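Local coordinates for protein hypothetical bacterial 6-phosphogluconolactonase (Bacteroides fragilis, PDB 3SCY) that is a putative 6-phosphogluconolactonase, folded as a seven-bladed beta-propeller, that would hydrolyse 6-phosphogluconolactone to 6-phosphogluconate in the pentose phosphate pathway, at residues L14-G19 against V355-V360; F32-E37 against G317-V322. One frame throughout, in Å; residues are numbered along the deposited sequence.

Interaction 1: residues L14-G19 against V355-V360; sequences LTMLVG and VCLKFV
L14 lays its CD1 methyl over the centre of the F359 ring, 3.7 Å from the centroid and close to the ring normal, a CH-pi contact. Chi1 of F359 (-68°) sets CG beside the backbone N; the ring end comes nearer to strand 14-19, with F359 CE1 3.8 Å from M16 CB. The selenium of M16, a selenomethionine, completes a Met-aromatic contact, standing oblique to the ring at 4.9 Å from its centroid. Further along this face V18 and L357 run side by side, V18 CG2 to L357 CD2 at 3.9 Å, and L321 and A323 of strand 319-324 cover L357. The two strands are antiparallel and join the chain termini in one four-stranded blade, the "Velcro" closure of beta-propellers. On the other face L17 CD1 meets V360 CG2 at 4.1 Å, with F82 touching both residues; K358 sends its chain away from the pair, and NZ bonds to Y54 OH. T15 OG1 hydrogen-bonds to K84 O and R33 NH1. At G19 the regular ladder ends in a classic beta bulge with V355 and C356: V355 N reaches G19 O at 2.8 Å, nearly straight, while C356 N bonds to it weakly.

Interaction 2: residues F32-E37 against G317-V322; sequences FRFNEE and GKYLLV
F34 and L321 face each other across two strands that share no backbone ladder: 32-35 and 319-322 run roughly antiparallel at 146°, their axes 10.7 Å apart, and side chains bridge the gap. F34 stretches across with CG anti to the backbone N (chi1 -179°). L321 comes to meet it tip to tip, its CD2 methyl over the centre of the phenylalanine ring, 3.8 Å from the centroid, while CD1 touches CE2 and CZ. The edge of F34 is turned toward the face of Y319 in an offset edge-to-face pair, planes at 89° and F34 CE2 to Y319 CD2 at 4.1 Å. Beyond the strand end, the E36 carbonyl oxygen sits at the edge of the tyrosine ring, 3.3 Å from Y319 CE2. K318 runs fully extended past this carbonyl, and its NZ donates to E37 O at 2.7 Å. E37 OE1 lies 4.5 Å from K318 NZ, too long for a salt bridge. N35 OD1 accepts from E37 N at 2.8 Å, an Asx turn. Face-to-face packing of neighbouring sheets through large apolar side chains, with polar bonds between the loops at the strand ends, is the blade-to-blade interface of a beta-propeller.

From the N terminus the chain enters strand 13-20 and turns straight back along strand 28-35, so the first segments of both contacts lie on adjacent strands, bonded through L14 N to F34 O and M16 N to F32 O. It then travels through five further blades and into the seventh sheet, where at 317-322 interaction 2 closes a loop of 279 residues by packing that blade against the sheet of strands 13-20 and 28-35. The chain goes on to strand 354-360, where interaction 1 closes the longer loop and finishes the sheet; interaction 2 is therefore nested within it. One contact completes a blade, the other packs the preceding blade against it, and L357 CD1 packing on L321 O joins them.

Interaction 1: residues L14-G19 against V355-V360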
loop_
_atom_site.group_PDB
_atom_site.type_symbol
_atom_site.label_atom_id
_atom_site.label_comp_id
_atom_site.label_asym_id
_atom_site.label_seq_id
_atom_site.Cartn_x
_atom_site.Cartn_y
_atom_site.Cartn_z
ATOM N N LEU A 14 19.481 2.126 -1.087
ATOM C CA LEU A 14 18.222 1.835 -1.750
ATOM C C LEU A 14 17.767 3.036 -2.570
ATOM O O LEU A 14 18.135 4.169 -2.255
ATOM C CB LEU A 14 17.148 1.544 -0.673
ATOM C CG LEU A 14 17.378 0.393 0.325
ATOM C CD1 LEU A 14 16.476 0.571 1.547
ATOM C CD2 LEU A 14 17.040 -0.946 -0.314
ATOM N N THR A 15 16.928 2.810 -3.586
ATOM C CA THR A 15 16.295 3.917 -4.292
ATOM C C THR A 15 14.876 3.979 -3.780
ATOM O O THR A 15 14.167 2.980 -3.825
ATOM C CB THR A 15 16.386 3.812 -5.812
ATOM O OG1 THR A 15 17.769 3.776 -6.119
ATOM C CG2 THR A 15 15.790 5.049 -6.506
HETATM N N MSE A 16 14.469 5.137 -3.292
HETATM C CA MSE A 16 13.146 5.322 -2.722
HETATM C C MSE A 16 12.300 6.218 -3.631
HETATM O O MSE A 16 12.752 7.282 -4.056
HETATM C CB MSE A 16 13.260 5.925 -1.317
HETATM C CG MSE A 16 11.894 6.152 -0.659
HETATM SE SE MSE A 16 12.074 6.638 1.194
HETATM C CE MSE A 16 12.613 8.255 1.001
ATOM N N LEU A 17 11.069 5.809 -3.850
ATOM C CA LEU A 17 10.044 6.537 -4.578
ATOM C C LEU A 17 9.098 7.128 -3.561
ATOM O O LEU A 17 8.677 6.433 -2.626
ATOM C CB LEU A 17 9.282 5.585 -5.504
ATOM C CG LEU A 17 10.098 4.901 -6.615
ATOM C CD1 LEU A 17 9.372 3.621 -7.105
ATOM C CD2 LEU A 17 10.183 5.811 -7.849
ATOM N N VAL A 18 8.737 8.405 -3.740
ATOM C CA VAL A 18 7.812 9.071 -2.837
ATOM C C VAL A 18 6.654 9.644 -3.631
ATOM O O VAL A 18 6.862 10.549 -4.444
ATOM C CB VAL A 18 8.501 10.180 -2.016
ATOM C CG1 VAL A 18 7.500 10.872 -1.081
ATOM C CG2 VAL A 18 9.689 9.611 -1.232
ATOM N N GLY A 19 5.461 9.126 -3.362
ATOM C CA GLY A 19 4.215 9.649 -3.918
ATOM C C GLY A 19 3.670 10.709 -2.968
ATOM O O GLY A 19 3.916 10.671 -1.755
ATOM N N VAL A 355 2.765 10.674 0.819
ATOM C CA VAL A 355 1.741 9.683 1.187
ATOM C C VAL A 355 2.050 8.269 0.673
ATOM O O VAL A 355 1.218 7.387 0.856
ATOM C CB VAL A 355 0.308 10.135 0.732
ATOM C CG1 VAL A 355 -0.176 11.369 1.506
ATOM C CG2 VAL A 355 0.240 10.406 -0.774
ATOM N N CYS A 356 3.205 8.030 0.021
ATOM C CA CYS A 356 3.506 6.675 -0.432
ATOM C C CYS A 356 4.983 6.518 -0.539
ATOM O O CYS A 356 5.607 7.322 -1.209
ATOM C CB CYS A 356 2.826 6.353 -1.753
ATOM S SG CYS A 356 3.085 4.639 -2.278
ATOM N N LEU A 357 5.546 5.502 0.122
ATOM C CA LEU A 357 6.960 5.200 0.090
ATOM C C LEU A 357 7.165 3.823 -0.475
ATOM O O LEU A 357 6.497 2.873 -0.042
ATOM C CB LEU A 357 7.567 5.250 1.503
ATOM C CG LEU A 357 7.283 6.517 2.324
ATOM C CD1 LEU A 357 7.906 6.403 3.720
ATOM C CD2 LEU A 357 7.805 7.756 1.622
ATOM N N LYS A 358 8.078 3.703 -1.441
ATOM C CA LYS A 358 8.442 2.407 -1.999
ATOM C C LYS A 358 9.921 2.328 -2.231
ATOM O O LYS A 358 10.551 3.361 -2.456
ATOM C CB LYS A 358 7.721 2.144 -3.345
ATOM C CG LYS A 358 6.200 1.996 -3.239
ATOM C CD LYS A 358 5.756 0.706 -2.561
ATOM C CE LYS A 358 4.264 0.719 -2.392
ATOM N NZ LYS A 358 3.762 -0.609 -1.927
ATOM N N PHE A 359 10.497 1.116 -2.158
ATOM C CA PHE A 359 11.923 0.938 -2.456
ATOM C C PHE A 359 12.112 0.080 -3.680
ATOM O O PHE A 359 11.309 -0.810 -3.949
ATOM C CB PHE A 359 12.689 0.259 -1.302
ATOM C CG PHE A 359 12.824 1.070 -0.035
ATOM C CD1 PHE A 359 13.425 2.328 -0.053
ATOM C CD2 PHE A 359 12.424 0.544 1.198
ATOM C CE1 PHE A 359 13.553 3.074 1.113
ATOM C CE2 PHE A 359 12.574 1.281 2.370
ATOM C CZ PHE A 359 13.156 2.535 2.330
ATOM N N VAL A 360 13.203 0.339 -4.401
ATOM C CA VAL A 360 13.757 -0.426 -5.519
ATOM C C VAL A 360 15.208 -0.713 -5.060
ATOM O O VAL A 360 15.927 0.228 -4.679
ATOM C CB VAL A 360 13.664 0.316 -6.864
ATOM C CG1 VAL A 360 14.232 -0.531 -8.012
ATOM C CG2 VAL A 360 12.238 0.742 -7.160
#

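Interaction 2: residues F32-E37 against G317-V322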
loop_
_atom_site.group_PDB
_atom_site.type_symbol
_atom_site.label_atom_id
_atom_site.label_comp_id
_atom_site.label_asym_id
_atom_site.label_seq_id
_atom_site.Cartn_x
_atom_site.Cartn_y
_atom_site.Cartn_z
ATOM N N PHE A 32 14.789 9.435 -4.142
ATOM C CA PHE A 32 15.910 9.622 -3.211
ATOM C C PHE A 32 16.767 8.390 -3.128
ATOM O O PHE A 32 16.276 7.282 -3.320
ATOM C CB PHE A 32 15.379 9.913 -1.764
ATOM C CG PHE A 32 14.489 11.125 -1.606
ATOM C CD1 PHE A 32 13.132 11.057 -1.912
ATOM C CD2 PHE A 32 15.007 12.334 -1.167
ATOM C CE1 PHE A 32 12.316 12.180 -1.796
ATOM C CE2 PHE A 32 14.199 13.474 -1.092
ATOM C CZ PHE A 32 12.849 13.381 -1.387
ATOM N N ARG A 33 18.035 8.572 -2.754
ATOM C CA ARG A 33 18.846 7.450 -2.354
ATOM C C ARG A 33 18.665 7.343 -0.837
ATOM O O ARG A 33 18.663 8.372 -0.166
ATOM C CB ARG A 33 20.324 7.630 -2.728
ATOM C CG ARG A 33 21.050 6.282 -2.803
ATOM C CD ARG A 33 20.719 5.547 -4.100
ATOM N NE ARG A 33 21.355 6.246 -5.211
ATOM C CZ ARG A 33 21.053 6.131 -6.497
ATOM N NH1 ARG A 33 20.066 5.329 -6.890
ATOM N NH2 ARG A 33 21.710 6.841 -7.398
ATOM N N PHE A 34 18.461 6.145 -0.296
ATOM C CA PHE A 34 18.329 5.999 1.162
ATOM C C PHE A 34 19.270 4.892 1.634
ATOM O O PHE A 34 19.164 3.758 1.156
ATOM C CB PHE A 34 16.861 5.705 1.581
ATOM C CG PHE A 34 16.739 5.574 3.089
ATOM C CD1 PHE A 34 16.652 6.708 3.903
ATOM C CD2 PHE A 34 16.776 4.325 3.701
ATOM C CE1 PHE A 34 16.591 6.589 5.295
ATOM C CE2 PHE A 34 16.697 4.210 5.094
ATOM C CZ PHE A 34 16.619 5.342 5.881
ATOM N N ASN A 35 20.167 5.203 2.590
ATOM C CA ASN A 35 21.092 4.191 3.086
ATOM C C ASN A 35 20.451 3.439 4.259
ATOM O O ASN A 35 20.198 4.045 5.302
ATOM C CB ASN A 35 22.411 4.843 3.483
ATOM C CG ASN A 35 23.497 3.851 3.732
ATOM O OD1 ASN A 35 23.329 2.875 4.479
ATOM N ND2 ASN A 35 24.620 4.047 3.071
ATOM N N GLU A 36 20.152 2.130 4.076
ATOM C CA GLU A 36 19.471 1.329 5.111
ATOM C C GLU A 36 20.436 0.862 6.228
ATOM O O GLU A 36 20.012 0.113 7.101
ATOM C CB GLU A 36 18.683 0.138 4.524
ATOM C CG GLU A 36 19.505 -0.930 3.810
ATOM C CD GLU A 36 18.843 -2.278 3.574
ATOM O OE1 GLU A 36 17.657 -2.454 3.943
ATOM O OE2 GLU A 36 19.542 -3.184 3.064
ATOM N N GLU A 37 21.703 1.291 6.201
ATOM C CA GLU A 37 22.630 0.939 7.301
ATOM C C GLU A 37 22.919 2.194 8.140
ATOM O O GLU A 37 23.270 2.075 9.320
ATOM C CB GLU A 37 23.949 0.270 6.812
ATOM C CG GLU A 37 23.815 -1.115 6.172
ATOM C CD GLU A 37 23.229 -2.308 6.915
ATOM O OE1 GLU A 37 23.338 -2.358 8.161
ATOM O OE2 GLU A 37 22.714 -3.229 6.238
ATOM N N GLY A 317 15.456 -4.648 7.729
ATOM C CA GLY A 317 14.691 -4.479 8.967
ATOM C C GLY A 317 15.205 -3.422 9.914
ATOM O O GLY A 317 14.666 -3.257 11.021
ATOM N N LYS A 318 16.259 -2.686 9.531
ATOM C CA LYS A 318 16.880 -1.744 10.457
ATOM C C LYS A 318 16.115 -0.430 10.633
ATOM O O LYS A 318 16.188 0.156 11.709
ATOM C CB LYS A 318 18.344 -1.449 10.050
ATOM C CG LYS A 318 19.060 -0.469 10.966
ATOM C CD LYS A 318 20.527 -0.343 10.657
ATOM C CE LYS A 318 21.180 0.549 11.684
ATOM N NZ LYS A 318 22.642 0.637 11.464
ATOM N N TYR A 319 15.450 0.073 9.575
ATOM C CA TYR A 319 14.739 1.344 9.699
ATOM C C TYR A 319 13.282 1.245 9.266
ATOM O O TYR A 319 12.908 0.420 8.417
ATOM C CB TYR A 319 15.416 2.452 8.851
ATOM C CG TYR A 319 16.817 2.795 9.282
ATOM C CD1 TYR A 319 17.048 3.567 10.419
ATOM C CD2 TYR A 319 17.916 2.368 8.548
ATOM C CE1 TYR A 319 18.343 3.884 10.826
ATOM C CE2 TYR A 319 19.218 2.673 8.953
ATOM C CZ TYR A 319 19.424 3.440 10.090
ATOM O OH TYR A 319 20.699 3.762 10.536
ATOM N N LEU A 320 12.466 2.098 9.905
ATOM C CA LEU A 320 11.055 2.274 9.612
ATOM C C LEU A 320 10.852 3.755 9.279
ATOM O O LEU A 320 11.174 4.645 10.091
ATOM C CB LEU A 320 10.219 1.818 10.825
ATOM C CG LEU A 320 8.705 1.705 10.582
ATOM C CD1 LEU A 320 8.055 0.707 11.539
ATOM C CD2 LEU A 320 8.018 3.067 10.684
ATOM N N LEU A 321 10.409 4.007 8.037
ATOM C CA LEU A 321 10.240 5.360 7.523
ATOM C C LEU A 321 8.787 5.711 7.443
ATOM O O LEU A 321 8.009 4.935 6.874
ATOM C CB LEU A 321 10.866 5.492 6.126
ATOM C CG LEU A 321 12.389 5.345 6.011
ATOM C CD1 LEU A 321 12.839 3.897 6.097
ATOM C CD2 LEU A 321 12.874 5.854 4.656
ATOM N N VAL A 322 8.407 6.856 8.039
ATOM C CA VAL A 322 7.012 7.290 8.112
ATOM C C VAL A 322 6.748 8.551 7.294
ATOM O O VAL A 322 7.322 9.598 7.582
ATOM C CB VAL A 322 6.562 7.538 9.571
ATOM C CG1 VAL A 322 5.078 7.898 9.627
ATOM C CG2 VAL A 322 6.853 6.322 10.443
#